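GntR family transcriptional regulator (Streptococcus agalactiae, PDB 7B5U) binds the second messenger c-di-AMP through the RCK_C domain dimer seen here, and is probably a DNA-binding transcription factor through a GntR-type domain elsewhere in the full-length protein. Local coordinates at residues Y6-S11 against T73-R78; K19-L24 against S51-G56; A36-G41 against H58-G63. One frame throughout, in Å; residues are numbered along the deposited sequence. Where two conformers were deposited one is given.

How the interactions relate
Interaction 3 is the main-chain pairing of neighbouring strands, 33-39 and 58-62, in the four-stranded antiparallel sheet. Interaction 1 starts from strand 6-9, on the other side of strand 58-62, and packs apolar side chains against the end of helix 65-74. Interaction 2 belongs to a separate two-stranded ribbon that leads into helix 21-24 and the c-di-AMP pocket. Buried isoleucines join interactions 2 and 3 (I53 with I59, I21 with I37); V10 O to G56 N and E7 OE1 to H58 ND1 tie in interaction 1. Interactions 2 and 3, on backbone hydrogen bonds, pair buried with partly exposed residues; interaction 1, on carbon contacts, mixes buried I8, V10 and F75 with exposed I9 and S11.

Interaction 1: Y6-S11 against T73-R78; sequences YEIIVS and TYFNLR
In I8 the CG1 branch sits in the crowded position between the backbone N and the carbonyl carbon (chi1 61°), and with the next bond extended it carries CD1 to the ring of F75. V10 turns CG1 away from its own carbonyl carbon (chi1 -68°), and F75 places its ring in the same sense, beside its backbone N. CG1 of V10 consequently comes down over one face of that ring: it lies 4.0 Å from the centroid, only 25° off the ring normal, a CH-pi contact. Its nearest ring atom is CG of F75 at 3.6 Å, so the methyl is offset toward the rim on the CB side. CD1 of I8 meets CD1 of the same ring obliquely at 3.9 Å, the two side chains crossing at about a right angle. The opposite face of the ring is met by CD2 of its own neighbour, Y74.

L77 buries the most surface, and by a different route. Its CD1 methyl lies 3.6 Å from the carbonyl O of I9, with CD2 almost as near, so the forked end straddles a backbone oxygen while CD1 also rests near CB of I8.

Both backbones bend here. V10 is the centre of an inverse gamma turn. Helix 65-74 ends in a Schellman motif whose C-prime residue is N76, at positive phi; N76 N bonds to T73 O at 3.1 Å. F75 is the first residue to leave helical angles, and F75 and L77, on either side of N76, both direct CB at segment 6-11. I59 packs on V10 and F75, and M71 on I8.

With contacts made by methyl groups, an aromatic face and one carbonyl oxygen, cohesion between segment 6-11 and the helix's end depends on shape and the burial of carbon, without directional polar bonds between the segments.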
loop_
_atom_site.group_PDB
_atom_site.type_symbol
_atom_site.label_atom_id
_atom_site.label_comp_id
_atom_site.label_asym_id
_atom_site.label_seq_id
_atom_site.Cartn_x
_atom_site.Cartn_y
_atom_site.Cartn_z
ATOM N N TYR A 6 6.739 3.057 -7.863
ATOM C CA TYR A 6 6.577 4.040 -8.916
ATOM C C TYR A 6 6.250 5.396 -8.298
ATOM O O TYR A 6 5.696 5.487 -7.195
ATOM C CB TYR A 6 5.415 3.641 -9.819
ATOM C CG TYR A 6 5.665 2.388 -10.604
ATOM C CD1 TYR A 6 5.270 1.154 -10.115
ATOM C CD2 TYR A 6 6.309 2.435 -11.831
ATOM C CE1 TYR A 6 5.508 -0.003 -10.825
ATOM C CE2 TYR A 6 6.550 1.281 -12.553
ATOM C CZ TYR A 6 6.145 0.067 -12.044
ATOM O OH TYR A 6 6.379 -1.095 -12.745
ATOM N N GLU A 7 6.574 6.461 -9.038
ATOM C CA GLU A 7 6.299 7.830 -8.616
ATOM C C GLU A 7 5.562 8.527 -9.747
ATOM O O GLU A 7 6.038 8.521 -10.887
ATOM C CB GLU A 7 7.610 8.574 -8.317
ATOM C CG GLU A 7 7.416 10.005 -7.824
ATOM C CD GLU A 7 8.724 10.727 -7.531
ATOM O OE1 GLU A 7 8.669 11.913 -7.137
ATOM O OE2 GLU A 7 9.807 10.121 -7.690
ATOM N N ILE A 8 4.403 9.109 -9.452
ATOM C CA ILE A 8 3.715 9.962 -10.413
ATOM C C ILE A 8 3.432 11.315 -9.779
ATOM O O ILE A 8 3.111 11.407 -8.589
ATOM C CB ILE A 8 2.418 9.341 -10.979
ATOM C CG1 ILE A 8 1.401 9.060 -9.871
ATOM C CG2 ILE A 8 2.724 8.103 -11.808
ATOM C CD1 ILE A 8 0.033 8.670 -10.411
ATOM N N ILE A 9 3.564 12.368 -10.578
ATOM C CA ILE A 9 3.215 13.723 -10.168
ATOM C C ILE A 9 1.849 14.033 -10.770
ATOM O O ILE A 9 1.700 14.065 -11.997
ATOM C CB ILE A 9 4.262 14.744 -10.648
ATOM C CG1 ILE A 9 5.662 14.398 -10.123
ATOM C CG2 ILE A 9 3.830 16.154 -10.233
ATOM C CD1 ILE A 9 6.772 15.208 -10.779
ATOM N N VAL A 10 0.846 14.243 -9.919
ATOM C CA VAL A 10 -0.516 14.464 -10.401
ATOM C C VAL A 10 -0.722 15.938 -10.734
ATOM O O VAL A 10 -1.431 16.679 -10.037
ATOM C CB VAL A 10 -1.580 13.845 -9.465
ATOM C CG1 VAL A 10 -1.481 12.328 -9.510
ATOM C CG2 VAL A 10 -1.436 14.337 -8.014
ATOM N N SER A 11 -0.097 16.363 -11.823
ATOM C CA SER A 11 -0.055 17.765 -12.207
ATOM C C SER A 11 -1.191 18.177 -13.134
ATOM O O SER A 11 -1.383 19.380 -13.351
ATOM C CB SER A 11 1.291 18.079 -12.864
ATOM O OG SER A 11 1.517 17.219 -13.964
ATOM N N THR A 73 -3.392 6.671 -16.385
ATOM C CA THR A 73 -4.656 6.970 -17.052
ATOM C C THR A 73 -5.666 7.555 -16.078
ATOM O O THR A 73 -6.364 8.528 -16.389
ATOM C CB THR A 73 -5.202 5.693 -17.684
ATOM O OG1 THR A 73 -4.244 5.190 -18.621
ATOM C CG2 THR A 73 -6.508 5.951 -18.411
ATOM N N TYR A 74 -5.747 6.962 -14.892
ATOM C CA TYR A 74 -6.711 7.368 -13.883
ATOM C C TYR A 74 -6.535 8.829 -13.493
ATOM O O TYR A 74 -7.525 9.534 -13.255
ATOM C CB TYR A 74 -6.544 6.445 -12.676
ATOM C CG TYR A 74 -7.554 6.583 -11.570
ATOM C CD1 TYR A 74 -8.825 6.047 -11.694
ATOM C CD2 TYR A 74 -7.213 7.206 -10.379
ATOM C CE1 TYR A 74 -9.744 6.145 -10.663
ATOM C CE2 TYR A 74 -8.119 7.303 -9.343
ATOM C CZ TYR A 74 -9.377 6.773 -9.493
ATOM O OH TYR A 74 -10.282 6.871 -8.458
ATOM N N PHE A 75 -5.293 9.312 -13.423
ATOM C CA PHE A 75 -5.023 10.691 -13.039
ATOM C C PHE A 75 -4.809 11.625 -14.234
ATOM O O PHE A 75 -4.251 12.718 -14.067
ATOM C CB PHE A 75 -3.864 10.756 -12.047
ATOM C CG PHE A 75 -4.236 10.311 -10.660
ATOM C CD1 PHE A 75 -3.816 9.095 -10.165
ATOM C CD2 PHE A 75 -5.033 11.109 -9.860
ATOM C CE1 PHE A 75 -4.175 8.694 -8.883
ATOM C CE2 PHE A 75 -5.386 10.720 -8.582
ATOM C CZ PHE A 75 -4.959 9.510 -8.093
ATOM N N ASN A 76 -5.241 11.220 -15.432
ATOM C CA ASN A 76 -5.275 12.119 -16.590
ATOM C C ASN A 76 -3.868 12.530 -17.030
ATOM O O ASN A 76 -3.636 13.668 -17.435
ATOM C CB ASN A 76 -6.171 13.346 -16.351
ATOM C CG ASN A 76 -6.429 14.127 -17.623
ATOM O OD1 ASN A 76 -6.515 13.549 -18.715
ATOM N ND2 ASN A 76 -6.530 15.450 -17.501
ATOM N N LEU A 77 -2.931 11.580 -16.986
ATOM C CA LEU A 77 -1.535 11.833 -17.319
ATOM C C LEU A 77 -1.120 11.219 -18.657
ATOM O O LEU A 77 0.078 11.054 -18.908
ATOM C CB LEU A 77 -0.621 11.342 -16.196
ATOM C CG LEU A 77 -0.797 12.015 -14.828
ATOM C CD1 LEU A 77 0.080 11.366 -13.765
ATOM C CD2 LEU A 77 -0.480 13.488 -14.947
ATOM N N ARG A 78 -2.070 10.904 -19.536
ATOM C CA ARG A 78 -1.723 10.194 -20.767
ATOM C C ARG A 78 -1.107 11.071 -21.854
ATOM O O ARG A 78 -0.623 10.523 -22.852
ATOM C CB ARG A 78 -2.944 9.459 -21.325
ATOM C CG ARG A 78 -3.413 8.296 -20.472
ATOM C CD ARG A 78 -2.756 6.994 -20.862
ATOM N NE ARG A 78 -3.242 6.496 -22.146
ATOM C CZ ARG A 78 -2.692 5.474 -22.795
ATOM N NH1 ARG A 78 -1.643 4.853 -22.277
ATOM N NH2 ARG A 78 -3.183 5.077 -23.961
#

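Interaction 2: K19-L24 against S51-G56; sequences KSIGEL and SVIEQG. With 2BA ((2R,3R,3aS,5R,7aR,9R,10R,10aS,12R,14aR)-2,9-bis(6-amino-9H-purin-9-yl)octahydro-2H,7H-difuro[3,2-d:3',2'-j][1,3,7,9,2,8 ]tetraoxadiphosphacyclododecine-3,5,10,12-tetrol 5,12-dioxide), chain C.
S51 opens the second segment with its carbonyl: I21 N donates to S51 O over 2.9 Å, nearly along the C=O axis (175° at the oxygen). The same oxygen receives a CA-H...O contact from S20, while CB of S51 packs against the CD1 methyl of I21. The S51 hydroxyl has its partner elsewhere, at P47 O.

V52 faces S20 as an antiparallel non-hydrogen-bonded pair whose CA atoms are just 4.0 Å apart. Its CG1, anti to the backbone N, reaches K19 O at 3.4 Å, and its CA-H also points to that oxygen.

At I53 the chain donates back, I53 N to K19 O at 3.0 Å, a straight bond (168°) lying in the carbonyl plane. The side chain goes to the other face of the ribbon from V52. Its CD1 methyl touches CG1 of I21 and CD1 of L24, both at 4.1 Å, crossing I21 at about a right angle and L24 obliquely. I53 also packs on V10. Beyond I53 the segment leaves the ribbon, and G56 bonds through its backbone to V10.

The first segment turns into helix 21-24 where the ribbon stops. S20 is the N-cap: its OG accepts from E23 N, and S20 N donates to E23 OE1 at 3.0 Å from above the carboxylate plane, the reciprocal bonds of a capping box.

I21 works on two fronts. Its CG1 branch joins the packing against I53, whereas CG2, anti to the backbone N, sits over the face of one adenine of c-di-AMP, 3.3 Å from C41. Adjacent G22 borders the ribose oxygen O4'1. The ribbon and capping box thus lead into the helical turn whose I21 and G22 line the c-di-AMP pocket of this RCK_C domain, which N25, H28 and I34 of both subunits complete with hydrogen bonds.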
loop_
_atom_site.group_PDB
_atom_site.type_symbol
_atom_site.label_atom_id
_atom_site.label_comp_id
_atom_site.label_asym_id
_atom_site.label_seq_id
_atom_site.Cartn_x
_atom_site.Cartn_y
_atom_site.Cartn_z
ATOM N N LYS A 19 -9.881 14.502 -3.405
ATOM C CA LYS A 19 -10.547 13.381 -2.768
ATOM C C LYS A 19 -9.558 12.584 -1.929
ATOM O O LYS A 19 -8.343 12.614 -2.155
ATOM C CB LYS A 19 -11.185 12.477 -3.824
ATOM C CG LYS A 19 -12.257 13.170 -4.658
ATOM C CD LYS A 19 -13.394 12.213 -4.967
ATOM C CE LYS A 19 -14.452 12.844 -5.857
ATOM N NZ LYS A 19 -14.122 12.693 -7.300
ATOM N N SER A 20 -10.100 11.862 -0.956
ATOM C CA SER A 20 -9.285 10.987 -0.138
ATOM C C SER A 20 -9.043 9.659 -0.851
ATOM O O SER A 20 -9.803 9.237 -1.725
ATOM C CB SER A 20 -9.972 10.720 1.201
ATOM O OG SER A 20 -11.099 9.884 1.024
ATOM N N ILE A 21 -7.988 8.970 -0.414
ATOM C CA ILE A 21 -7.654 7.664 -0.982
ATOM C C ILE A 21 -8.810 6.687 -0.813
ATOM O O ILE A 21 -9.101 5.884 -1.711
ATOM C CB ILE A 21 -6.351 7.135 -0.351
ATOM C CG1 ILE A 21 -5.164 8.004 -0.773
ATOM C CG2 ILE A 21 -6.126 5.676 -0.691
ATOM C CD1 ILE A 21 -3.850 7.611 -0.096
ATOM N N GLY A 22 -9.485 6.741 0.334
ATOM C CA GLY A 22 -10.620 5.867 0.569
ATOM C C GLY A 22 -11.825 6.195 -0.296
ATOM O O GLY A 22 -12.520 5.290 -0.767
ATOM N N GLU A 23 -12.114 7.486 -0.487
ATOM C CA GLU A 23 -13.190 7.879 -1.393
ATOM C C GLU A 23 -12.906 7.397 -2.804
ATOM O O GLU A 23 -13.819 6.948 -3.513
ATOM C CB GLU A 23 -13.338 9.405 -1.407
ATOM C CG GLU A 23 -13.990 9.965 -0.174
ATOM C CD GLU A 23 -13.770 11.461 0.002
ATOM O OE1 GLU A 23 -13.128 12.117 -0.855
ATOM O OE2 GLU A 23 -14.255 11.990 1.022
ATOM N N LEU A 24 -11.650 7.511 -3.239
ATOM C CA LEU A 24 -11.267 7.059 -4.569
ATOM C C LEU A 24 -11.303 5.548 -4.668
ATOM O O LEU A 24 -11.518 5.012 -5.764
ATOM C CB LEU A 24 -9.867 7.558 -4.907
ATOM C CG LEU A 24 -9.748 9.074 -5.041
ATOM C CD1 LEU A 24 -8.296 9.463 -5.210
ATOM C CD2 LEU A 24 -10.574 9.570 -6.214
ATOM N N SER A 51 -6.127 10.258 3.847
ATOM C CA SER A 51 -5.199 11.158 3.181
ATOM C C SER A 51 -5.780 11.605 1.850
ATOM O O SER A 51 -6.384 10.811 1.121
ATOM C CB SER A 51 -3.862 10.450 2.972
ATOM O OG SER A 51 -3.145 10.329 4.190
ATOM N N VAL A 52 -5.614 12.889 1.539
ATOM C CA VAL A 52 -6.190 13.497 0.342
ATOM C C VAL A 52 -5.104 13.680 -0.708
ATOM O O VAL A 52 -3.943 13.955 -0.384
ATOM C CB VAL A 52 -6.865 14.840 0.693
ATOM C CG1 VAL A 52 -7.488 15.503 -0.537
ATOM C CG2 VAL A 52 -7.926 14.622 1.755
ATOM N N ILE A 53 -5.469 13.489 -1.967
ATOM C CA ILE A 53 -4.550 13.707 -3.072
ATOM C C ILE A 53 -4.890 15.042 -3.720
ATOM O O ILE A 53 -6.009 15.252 -4.196
ATOM C CB ILE A 53 -4.590 12.544 -4.072
ATOM C CG1 ILE A 53 -4.211 11.240 -3.365
ATOM C CG2 ILE A 53 -3.646 12.813 -5.236
ATOM C CD1 ILE A 53 -4.380 10.007 -4.223
ATOM N N GLU A 54 -3.914 15.956 -3.732
ATOM C CA GLU A 54 -4.093 17.301 -4.267
ATOM C C GLU A 54 -3.215 17.513 -5.491
ATOM O O GLU A 54 -2.218 16.817 -5.691
ATOM C CB GLU A 54 -3.707 18.355 -3.224
ATOM C CG GLU A 54 -4.170 18.073 -1.806
ATOM C CD GLU A 54 -5.590 18.507 -1.549
ATOM O OE1 GLU A 54 -6.337 18.703 -2.533
ATOM O OE2 GLU A 54 -5.957 18.657 -0.360
ATOM N N GLN A 55 -3.578 18.504 -6.297
ATOM C CA GLN A 55 -2.852 18.712 -7.540
ATOM C C GLN A 55 -1.397 19.062 -7.256
ATOM O O GLN A 55 -1.092 19.871 -6.377
ATOM C CB GLN A 55 -3.501 19.805 -8.384
ATOM C CG GLN A 55 -2.935 19.821 -9.797
ATOM C CD GLN A 55 -3.777 20.653 -10.737
ATOM O OE1 GLN A 55 -3.757 21.888 -10.689
ATOM N NE2 GLN A 55 -4.528 19.990 -11.606
ATOM N N GLY A 56 -0.495 18.444 -8.013
ATOM C CA GLY A 56 0.922 18.650 -7.825
ATOM C C GLY A 56 1.578 17.688 -6.862
ATOM O O GLY A 56 2.817 17.639 -6.802
HETATM P P 2BA C . -9.676 -2.353 0.089
HETATM O O1P 2BA C . -8.485 -2.488 -0.784
HETATM O O2P 2BA C . -10.869 -3.191 -0.229
HETATM O "O5'" 2BA C . -9.182 -2.599 1.615
HETATM C "C5'" 2BA C . -10.140 -2.732 2.640
HETATM C "C4'" 2BA C . -9.384 -2.615 3.995
HETATM O "O4'" 2BA C . -8.535 -3.636 4.109
HETATM C "C3'" 2BA C . -8.580 -1.296 4.107
HETATM O "O3'" 2BA C . -9.413 -0.315 4.611
HETATM C "C2'" 2BA C . -7.420 -1.762 5.022
HETATM O "O2'" 2BA C . -7.796 -1.634 6.458
HETATM C "C1'" 2BA C . -7.186 -3.039 4.660
HETATM N N9 2BA C . -6.168 -3.221 3.631
HETATM C C8 2BA C . -6.421 -3.533 2.333
HETATM N N7 2BA C . -5.246 -3.607 1.679
HETATM C C5 2BA C . -4.285 -3.320 2.595
HETATM C C6 2BA C . -2.919 -3.246 2.544
HETATM N N6 2BA C . -2.141 -3.468 1.366
HETATM N N1 2BA C . -2.232 -2.958 3.650
HETATM C C2 2BA C . -2.867 -2.709 4.825
HETATM N N3 2BA C . -4.204 -2.795 4.916
HETATM C C4 2BA C . -4.864 -3.092 3.779
HETATM P P1 2BA C . -9.034 1.282 4.453
HETATM O O1P1 2BA C . -7.624 1.549 4.852
HETATM O O2P1 2BA C . -10.082 2.037 5.197
HETATM O "O5'1" 2BA C . -9.127 1.552 2.845
HETATM C "C5'1" 2BA C . -10.398 1.551 2.225
HETATM C "C4'1" 2BA C . -10.149 1.502 0.681
HETATM O "O4'1" 2BA C . -9.475 2.581 0.294
HETATM C "C3'1" 2BA C . -9.326 0.252 0.285
HETATM O "O3'1" 2BA C . -10.212 -0.793 0.085
HETATM C "C2'1" 2BA C . -8.591 0.796 -0.967
HETATM O "O2'1" 2BA C . -9.439 0.614 -2.189
HETATM C "C1'1" 2BA C . -8.362 2.100 -0.709
HETATM N N91 2BA C . -7.087 2.405 -0.067
HETATM C C81 2BA C . -6.856 2.709 1.236
HETATM N N71 2BA C . -5.537 2.887 1.426
HETATM C C51 2BA C . -4.956 2.660 0.224
HETATM C C61 2BA C . -3.649 2.668 -0.233
HETATM N N61 2BA C . -2.552 2.991 0.627
HETATM N N11 2BA C . -3.389 2.422 -1.499
HETATM C C21 2BA C . -4.391 2.110 -2.353
HETATM N N31 2BA C . -5.673 2.092 -1.973
HETATM C C41 2BA C . -5.912 2.352 -0.676
#

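Interaction 3: A36-G41 against H58-G63; sequences AIEHEG and HIFFVG
The firm part of this contact is the ladder between strands 33-39 and 58-62, whose short segments run antiparallel at 167° with their axes 4.9 Å apart. E38 and H58 form a hydrogen-bonded pair closed by both possible bonds. E38 N to H58 O is the shorter, 2.8 Å and almost straight at 174°; H58 N to E38 O returns on a lone pair of the carbonyl. One step inward, I37 and I59 are a non-hydrogen-bonded pair, with the CA-H of I37 directed at H58 O. Their side chains enter the buried face of the sheet, where I59 lies among I8, M71 and F75 and I37 meets S51. A36 and F60 make the next hydrogen-bonded pair, and here the ladder is loose: F60 N to A36 O spans 3.0 Å, while A36 N to F60 O is stretched to 3.4 Å and weak.

On the opposite face the partly exposed side chains of E38, H58 and F60, with buried A36, carry most of the side-chain contact. E38 is extended, CG anti to the backbone N, and runs alongside H58 in the same direction. Its OE1 sits over one face of the imidazole, 3.5 Å from CG of H58 and offset toward the rim, with carboxylate and ring planes 45° apart. F60 presents its ring edge to A36 O and to CB of E38, its CE1 atom 4.1 Å from that carbon. L3 of the second subunit packs on both A36 and F60.

H58 ND1 is engaged by E7 OE1 from strand 6-9, so E38 adds a second carboxylate oxygen above the ring without bonding to it. Two acidic groups this close to one imidazole would be expected to stabilise its protonated form, and would probably add attraction to a ladder whose directional bonds across the two segments are all main-chain.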
loop_
_atom_site.group_PDB
_atom_site.type_symbol
_atom_site.label_atom_id
_atom_site.label_comp_id
_atom_site.label_asym_id
_atom_site.label_seq_id
_atom_site.Cartn_x
_atom_site.Cartn_y
_atom_site.Cartn_z
ATOM N N ALA A 36 3.223 6.243 -0.098
ATOM C CA ALA A 36 3.473 7.573 0.434
ATOM C C ALA A 36 2.884 8.621 -0.497
ATOM O O ALA A 36 2.755 8.397 -1.700
ATOM C CB ALA A 36 4.971 7.847 0.603
ATOM N N ILE A 37 2.541 9.773 0.084
ATOM C CA ILE A 37 2.178 10.972 -0.660
ATOM C C ILE A 37 3.170 12.059 -0.291
ATOM O O ILE A 37 3.450 12.275 0.895
ATOM C CB ILE A 37 0.752 11.452 -0.333
ATOM C CG1 ILE A 37 -0.279 10.382 -0.667
ATOM C CG2 ILE A 37 0.448 12.752 -1.079
ATOM C CD1 ILE A 37 -1.608 10.634 -0.011
ATOM N N GLU A 38 3.681 12.758 -1.295
ATOM C CA GLU A 38 4.470 13.954 -1.056
ATOM C C GLU A 38 3.596 15.151 -1.392
ATOM O O GLU A 38 3.074 15.249 -2.513
ATOM C CB GLU A 38 5.739 13.976 -1.901
ATOM C CG GLU A 38 6.643 15.135 -1.536
ATOM C CD GLU A 38 7.820 15.272 -2.474
ATOM O OE1 GLU A 38 8.003 14.390 -3.345
ATOM O OE2 GLU A 38 8.567 16.263 -2.337
ATOM N N HIS A 39 3.427 16.048 -0.423
ATOM C CA HIS A 39 2.551 17.204 -0.553
ATOM C C HIS A 39 3.293 18.402 0.013
ATOM O O HIS A 39 3.714 18.372 1.173
ATOM C CB HIS A 39 1.277 16.946 0.249
ATOM C CG HIS A 39 0.341 18.109 0.277
ATOM N ND1 HIS A 39 -0.288 18.586 -0.853
ATOM C CD2 HIS A 39 -0.068 18.898 1.298
ATOM C CE1 HIS A 39 -1.052 19.613 -0.527
ATOM N NE2 HIS A 39 -0.935 19.821 0.771
ATOM N N GLU A 40 3.476 19.440 -0.799
ATOM C CA GLU A 40 4.213 20.624 -0.365
ATOM C C GLU A 40 5.593 20.251 0.176
ATOM O O GLU A 40 6.092 20.847 1.134
ATOM C CB GLU A 40 3.408 21.444 0.652
ATOM C CG GLU A 40 2.039 21.893 0.152
ATOM C CD GLU A 40 1.114 22.357 1.272
ATOM O OE1 GLU A 40 1.441 22.135 2.459
ATOM O OE2 GLU A 40 0.053 22.938 0.961
ATOM N N GLY A 41 6.205 19.234 -0.434
ATOM C CA GLY A 41 7.536 18.795 -0.065
ATOM C C GLY A 41 7.614 17.922 1.168
ATOM O O GLY A 41 8.722 17.527 1.553
ATOM N N HIS A 58 3.093 14.228 -5.299
ATOM C CA HIS A 58 3.736 13.032 -5.827
ATOM C C HIS A 58 3.144 11.826 -5.113
ATOM O O HIS A 58 3.107 11.786 -3.875
ATOM C CB HIS A 58 5.247 13.052 -5.599
ATOM C CG HIS A 58 5.959 14.209 -6.227
ATOM N ND1 HIS A 58 7.203 14.072 -6.805
ATOM C CD2 HIS A 58 5.624 15.516 -6.360
ATOM C CE1 HIS A 58 7.602 15.243 -7.268
ATOM N NE2 HIS A 58 6.661 16.136 -7.015
ATOM N N ILE A 59 2.671 10.851 -5.885
ATOM C CA ILE A 59 2.127 9.607 -5.350
ATOM C C ILE A 59 3.155 8.512 -5.597
ATOM O O ILE A 59 3.566 8.282 -6.742
ATOM C CB ILE A 59 0.794 9.223 -6.011
ATOM C CG1 ILE A 59 -0.224 10.365 -5.993
ATOM C CG2 ILE A 59 0.232 7.936 -5.388
ATOM C CD1 ILE A 59 -1.516 9.985 -6.681
ATOM N N PHE A 60 3.556 7.831 -4.528
ATOM C CA PHE A 60 4.469 6.694 -4.590
ATOM C C PHE A 60 3.650 5.431 -4.352
ATOM O O PHE A 60 2.916 5.356 -3.368
ATOM C CB PHE A 60 5.552 6.832 -3.511
ATOM C CG PHE A 60 6.460 8.016 -3.725
ATOM C CD1 PHE A 60 6.087 9.281 -3.298
ATOM C CD2 PHE A 60 7.685 7.864 -4.357
ATOM C CE1 PHE A 60 6.915 10.377 -3.516
ATOM C CE2 PHE A 60 8.516 8.962 -4.568
ATOM C CZ PHE A 60 8.129 10.214 -4.143
ATOM N N PHE A 61 3.767 4.443 -5.237
ATOM C CA PHE A 61 2.913 3.265 -5.144
ATOM C C PHE A 61 3.639 2.040 -5.683
ATOM O O PHE A 61 4.520 2.151 -6.541
ATOM C CB PHE A 61 1.583 3.459 -5.889
ATOM C CG PHE A 61 1.741 3.707 -7.364
ATOM C CD1 PHE A 61 1.683 2.663 -8.265
ATOM C CD2 PHE A 61 1.917 4.999 -7.853
ATOM C CE1 PHE A 61 1.825 2.892 -9.635
ATOM C CE2 PHE A 61 2.059 5.226 -9.212
ATOM C CZ PHE A 61 2.000 4.181 -10.101
ATOM N N VAL A 62 3.262 0.865 -5.170
ATOM C CA VAL A 62 3.786 -0.397 -5.662
ATOM C C VAL A 62 2.774 -1.048 -6.592
ATOM O O VAL A 62 1.564 -0.811 -6.521
ATOM C CB VAL A 62 4.249 -1.363 -4.546
ATOM C CG1 VAL A 62 5.390 -0.746 -3.759
ATOM C CG2 VAL A 62 3.086 -1.775 -3.643
ATOM N N GLY A 63 3.297 -1.890 -7.471
ATOM C CA GLY A 63 2.529 -2.548 -8.512
ATOM C C GLY A 63 3.483 -3.078 -9.571
ATOM O O GLY A 63 4.663 -3.309 -9.299
#